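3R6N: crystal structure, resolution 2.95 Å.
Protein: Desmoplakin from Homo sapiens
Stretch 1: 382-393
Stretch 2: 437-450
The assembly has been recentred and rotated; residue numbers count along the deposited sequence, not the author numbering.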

# COMPACT_ATOMS: atom_id res chain seq x y z
N LYS A 382 62.70 34.03 -9.06
CA LYS A 382 63.89 33.34 -9.54
C LYS A 382 64.48 34.06 -10.75
O LYS A 382 65.69 34.29 -10.81
CB LYS A 382 63.56 31.89 -9.91
CG LYS A 382 63.19 31.00 -8.73
CD LYS A 382 62.87 29.57 -9.16
CE LYS A 382 64.08 28.87 -9.75
NZ LYS A 382 63.79 27.46 -10.14
N ILE A 383 63.62 34.43 -11.69
CA ILE A 383 64.05 35.11 -12.91
C ILE A 383 64.50 36.55 -12.64
O ILE A 383 65.48 37.02 -13.21
CB ILE A 383 62.93 35.15 -13.97
CG1 ILE A 383 62.58 33.73 -14.43
CG2 ILE A 383 63.34 36.00 -15.16
CD1 ILE A 383 61.59 33.70 -15.58
N ARG A 384 63.77 37.23 -11.76
CA ARG A 384 64.11 38.60 -11.39
C ARG A 384 65.48 38.66 -10.72
O ARG A 384 66.28 39.55 -11.02
CB ARG A 384 63.03 39.18 -10.47
CG ARG A 384 63.43 40.47 -9.78
CD ARG A 384 62.40 41.57 -9.99
NE ARG A 384 62.33 42.00 -11.38
CZ ARG A 384 63.18 42.87 -11.94
NH1 ARG A 384 64.15 43.40 -11.21
NH2 ARG A 384 63.05 43.20 -13.21
N ALA A 385 65.75 37.71 -9.84
CA ALA A 385 67.02 37.66 -9.10
C ALA A 385 68.20 37.20 -9.96
O ALA A 385 69.35 37.26 -9.52
CB ALA A 385 66.88 36.79 -7.86
N MET A 386 67.91 36.74 -11.18
CA MET A 386 68.96 36.28 -12.09
C MET A 386 69.88 37.40 -12.54
O MET A 386 69.43 38.39 -13.13
CB MET A 386 68.36 35.57 -13.31
CG MET A 386 67.74 34.21 -13.02
SD MET A 386 67.48 33.24 -14.53
CE MET A 386 66.62 34.43 -15.55
N THR A 387 71.17 37.23 -12.27
CA THR A 387 72.22 38.13 -12.73
C THR A 387 73.10 37.38 -13.72
O THR A 387 73.12 36.15 -13.72
CB THR A 387 73.16 38.52 -11.57
OG1 THR A 387 72.39 38.73 -10.38
CG2 THR A 387 73.94 39.78 -11.91
N ILE A 388 73.81 38.10 -14.57
CA ILE A 388 74.71 37.47 -15.53
C ILE A 388 75.81 36.67 -14.85
O ILE A 388 76.13 35.55 -15.24
CB ILE A 388 75.34 38.50 -16.49
CG1 ILE A 388 74.25 39.20 -17.31
CG2 ILE A 388 76.33 37.83 -17.41
CD1 ILE A 388 74.79 40.13 -18.36
N ALA A 389 76.40 37.26 -13.81
CA ALA A 389 77.44 36.61 -13.03
C ALA A 389 76.90 35.35 -12.35
O ALA A 389 77.57 34.32 -12.31
CB ALA A 389 78.01 37.56 -12.01
N LYS A 390 75.69 35.44 -11.82
CA LYS A 390 75.08 34.33 -11.09
C LYS A 390 74.79 33.15 -12.02
O LYS A 390 74.78 32.00 -11.59
CB LYS A 390 73.80 34.80 -10.39
CG LYS A 390 73.11 33.72 -9.55
CD LYS A 390 71.79 34.23 -8.98
CE LYS A 390 70.98 33.11 -8.33
NZ LYS A 390 69.66 33.59 -7.83
N LEU A 391 74.57 33.46 -13.30
CA LEU A 391 74.23 32.45 -14.30
C LEU A 391 75.37 31.48 -14.57
O LEU A 391 75.17 30.26 -14.61
CB LEU A 391 73.82 33.11 -15.62
CG LEU A 391 72.40 33.68 -15.75
CD1 LEU A 391 72.28 34.51 -17.02
CD2 LEU A 391 71.38 32.55 -15.74
N LYS A 392 76.56 32.03 -14.76
CA LYS A 392 77.74 31.26 -15.14
C LYS A 392 78.04 30.08 -14.21
O LYS A 392 78.69 29.12 -14.62
CB LYS A 392 78.96 32.18 -15.21
CG LYS A 392 78.81 33.30 -16.23
CD LYS A 392 78.90 32.76 -17.64
CE LYS A 392 80.31 32.27 -17.94
NZ LYS A 392 80.45 31.74 -19.33
N THR A 393 77.57 30.16 -12.97
CA THR A 393 77.80 29.09 -12.00
C THR A 393 76.92 27.87 -12.30
O THR A 393 77.32 26.73 -12.08
CB THR A 393 77.51 29.56 -10.56
OG1 THR A 393 78.20 30.79 -10.31
CG2 THR A 393 77.97 28.51 -9.55
N ASP A 437 57.56 41.47 -18.33
CA ASP A 437 58.81 42.08 -17.89
C ASP A 437 59.88 41.01 -17.72
O ASP A 437 60.91 41.03 -18.40
CB ASP A 437 58.63 42.82 -16.56
CG ASP A 437 57.92 44.16 -16.73
OD1 ASP A 437 57.32 44.39 -17.80
OD2 ASP A 437 57.95 44.97 -15.78
N ALA A 438 59.62 40.07 -16.82
CA ALA A 438 60.54 38.97 -16.54
C ALA A 438 60.88 38.20 -17.81
O ALA A 438 61.97 37.64 -17.94
CB ALA A 438 59.96 38.04 -15.50
N GLN A 439 59.95 38.18 -18.76
CA GLN A 439 60.19 37.52 -20.03
C GLN A 439 61.35 38.17 -20.76
O GLN A 439 62.25 37.49 -21.25
CB GLN A 439 58.94 37.56 -20.91
CG GLN A 439 58.21 36.23 -20.98
CD GLN A 439 57.13 36.23 -22.06
OE1 GLN A 439 56.48 37.24 -22.31
NE2 GLN A 439 56.95 35.08 -22.70
N LYS A 440 61.34 39.50 -20.84
CA LYS A 440 62.40 40.22 -21.52
C LYS A 440 63.66 40.38 -20.67
O LYS A 440 64.76 40.46 -21.20
CB LYS A 440 61.91 41.58 -22.03
CG LYS A 440 60.92 41.46 -23.18
CD LYS A 440 60.84 42.75 -23.99
CE LYS A 440 60.02 42.54 -25.26
NZ LYS A 440 60.06 43.74 -26.14
N HIS A 441 63.49 40.41 -19.35
CA HIS A 441 64.64 40.46 -18.45
C HIS A 441 65.49 39.22 -18.65
O HIS A 441 66.69 39.21 -18.37
CB HIS A 441 64.21 40.56 -16.99
CG HIS A 441 65.35 40.55 -16.02
ND1 HIS A 441 66.13 41.66 -15.77
CD2 HIS A 441 65.84 39.56 -15.24
CE1 HIS A 441 67.05 41.35 -14.88
NE2 HIS A 441 66.90 40.08 -14.54
N TYR A 442 64.86 38.16 -19.15
CA TYR A 442 65.54 36.91 -19.42
C TYR A 442 66.28 36.96 -20.75
O TYR A 442 67.46 36.62 -20.82
CB TYR A 442 64.55 35.74 -19.41
CG TYR A 442 65.19 34.40 -19.73
CD1 TYR A 442 65.94 33.73 -18.77
CD2 TYR A 442 65.02 33.81 -20.97
CE1 TYR A 442 66.52 32.50 -19.06
CE2 TYR A 442 65.60 32.59 -21.26
CZ TYR A 442 66.35 31.94 -20.30
OH TYR A 442 66.92 30.72 -20.58
N GLN A 443 65.58 37.37 -21.81
CA GLN A 443 66.20 37.45 -23.13
C GLN A 443 67.25 38.56 -23.19
O GLN A 443 67.98 38.68 -24.17
CB GLN A 443 65.15 37.63 -24.23
CG GLN A 443 65.71 37.51 -25.64
CD GLN A 443 64.64 37.23 -26.67
OE1 GLN A 443 63.59 36.67 -26.37
NE2 GLN A 443 64.91 37.62 -27.92
N THR A 444 67.31 39.36 -22.14
CA THR A 444 68.38 40.33 -21.99
C THR A 444 69.64 39.60 -21.57
O THR A 444 70.75 39.98 -21.94
CB THR A 444 68.04 41.40 -20.94
OG1 THR A 444 66.95 42.20 -21.41
CG2 THR A 444 69.25 42.29 -20.68
N LEU A 445 69.46 38.53 -20.80
CA LEU A 445 70.58 37.73 -20.32
C LEU A 445 70.87 36.56 -21.27
O LEU A 445 71.89 35.88 -21.14
CB LEU A 445 70.29 37.20 -18.92
CG LEU A 445 69.78 38.24 -17.91
CD1 LEU A 445 69.55 37.60 -16.55
CD2 LEU A 445 70.73 39.41 -17.80
N VAL A 446 69.97 36.33 -22.22
CA VAL A 446 70.14 35.27 -23.21
C VAL A 446 71.08 35.72 -24.32
O VAL A 446 71.78 34.91 -24.93
CB VAL A 446 68.80 34.85 -23.83
CG1 VAL A 446 69.01 33.87 -24.97
CG2 VAL A 446 67.90 34.24 -22.77
N ILE A 447 71.08 37.02 -24.58
CA ILE A 447 71.91 37.61 -25.62
C ILE A 447 73.29 37.97 -25.08
O ILE A 447 74.26 38.05 -25.84
CB ILE A 447 71.25 38.88 -26.21
CG1 ILE A 447 69.80 38.59 -26.62
CG2 ILE A 447 72.05 39.40 -27.39
CD1 ILE A 447 69.66 37.56 -27.73
N GLN A 448 73.38 38.18 -23.77
CA GLN A 448 74.64 38.61 -23.15
C GLN A 448 75.63 37.47 -22.95
O GLN A 448 76.81 37.70 -22.70
CB GLN A 448 74.37 39.29 -21.81
CG GLN A 448 73.49 40.53 -21.88
CD GLN A 448 74.07 41.63 -22.74
OE1 GLN A 448 75.29 41.80 -22.82
NE2 GLN A 448 73.21 42.39 -23.40
N LEU A 449 75.15 36.23 -23.04
CA LEU A 449 76.01 35.07 -22.80
C LEU A 449 77.23 35.01 -23.72
O LEU A 449 78.36 34.96 -23.25
CB LEU A 449 75.22 33.76 -22.85
CG LEU A 449 74.48 33.39 -21.57
CD1 LEU A 449 73.76 32.06 -21.74
CD2 LEU A 449 75.46 33.33 -20.40
N PRO A 450 77.00 35.00 -25.04
CA PRO A 450 78.14 34.97 -25.96
C PRO A 450 78.95 36.27 -25.92
O PRO A 450 80.15 36.27 -25.68
CB PRO A 450 77.49 34.79 -27.34
CG PRO A 450 76.12 34.25 -27.05
CD PRO A 450 75.72 34.90 -25.77
OXT PRO A 450 78.41 37.37 -26.11

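What forms the centre of the contact? L445 does, with more of its surface covered by the other stretch than any other residue here. Its CA-to-CB bond points toward stretch 1, and its side chain enters a hollow lined by M386, I388 and L391. CD2 of L445 lies 3.6 Å from CG1 of I388, CD1 of L445 lies 4.0 Å from CB of M386, and CB of L445 lies 3.8 Å from CD1 of L391. A branched, uncharged leucine can touch all three walls at once.

How is the turn between the two helical segments of stretch 1 engaged? H441 reaches it with the edge of its ring. With chi1 at t (177°), the imidazole is carried up to the backbone, where NE2 of H441 donates a weak hydrogen bond to O of M386 at 3.4 Å. CD2 of H441 also sits 3.3 Å from O of I383. A flat ring with a polar edge suits a place bordered by carbonyl oxygens.

What fills the space beside the histidine? I383 and M386 both point toward stretch 2. CG2 of I383 settles over the helix backbone, 3.5 Å from O of A438 and 4.0 Å from CB of A438; the short side chain of A438 takes up little room beside it. The flexible M386 side chain ends with CE at the edge of the Y442 ring, 3.4 Å from CD1 of Y442. All but H441 in this group are buried.

How does the contact finish near the chain terminus? With a close contact and then a wider one, among residues left exposed or partly exposed. I388 starts sideways, but its tip comes nearer, placing CD1 of I388 3.6 Å from CB of Q448. Beyond it, CD of K392 lies 4.4 Å from CD2 of L449, so the aliphatic part of the lysine lies loosely beside the leucine.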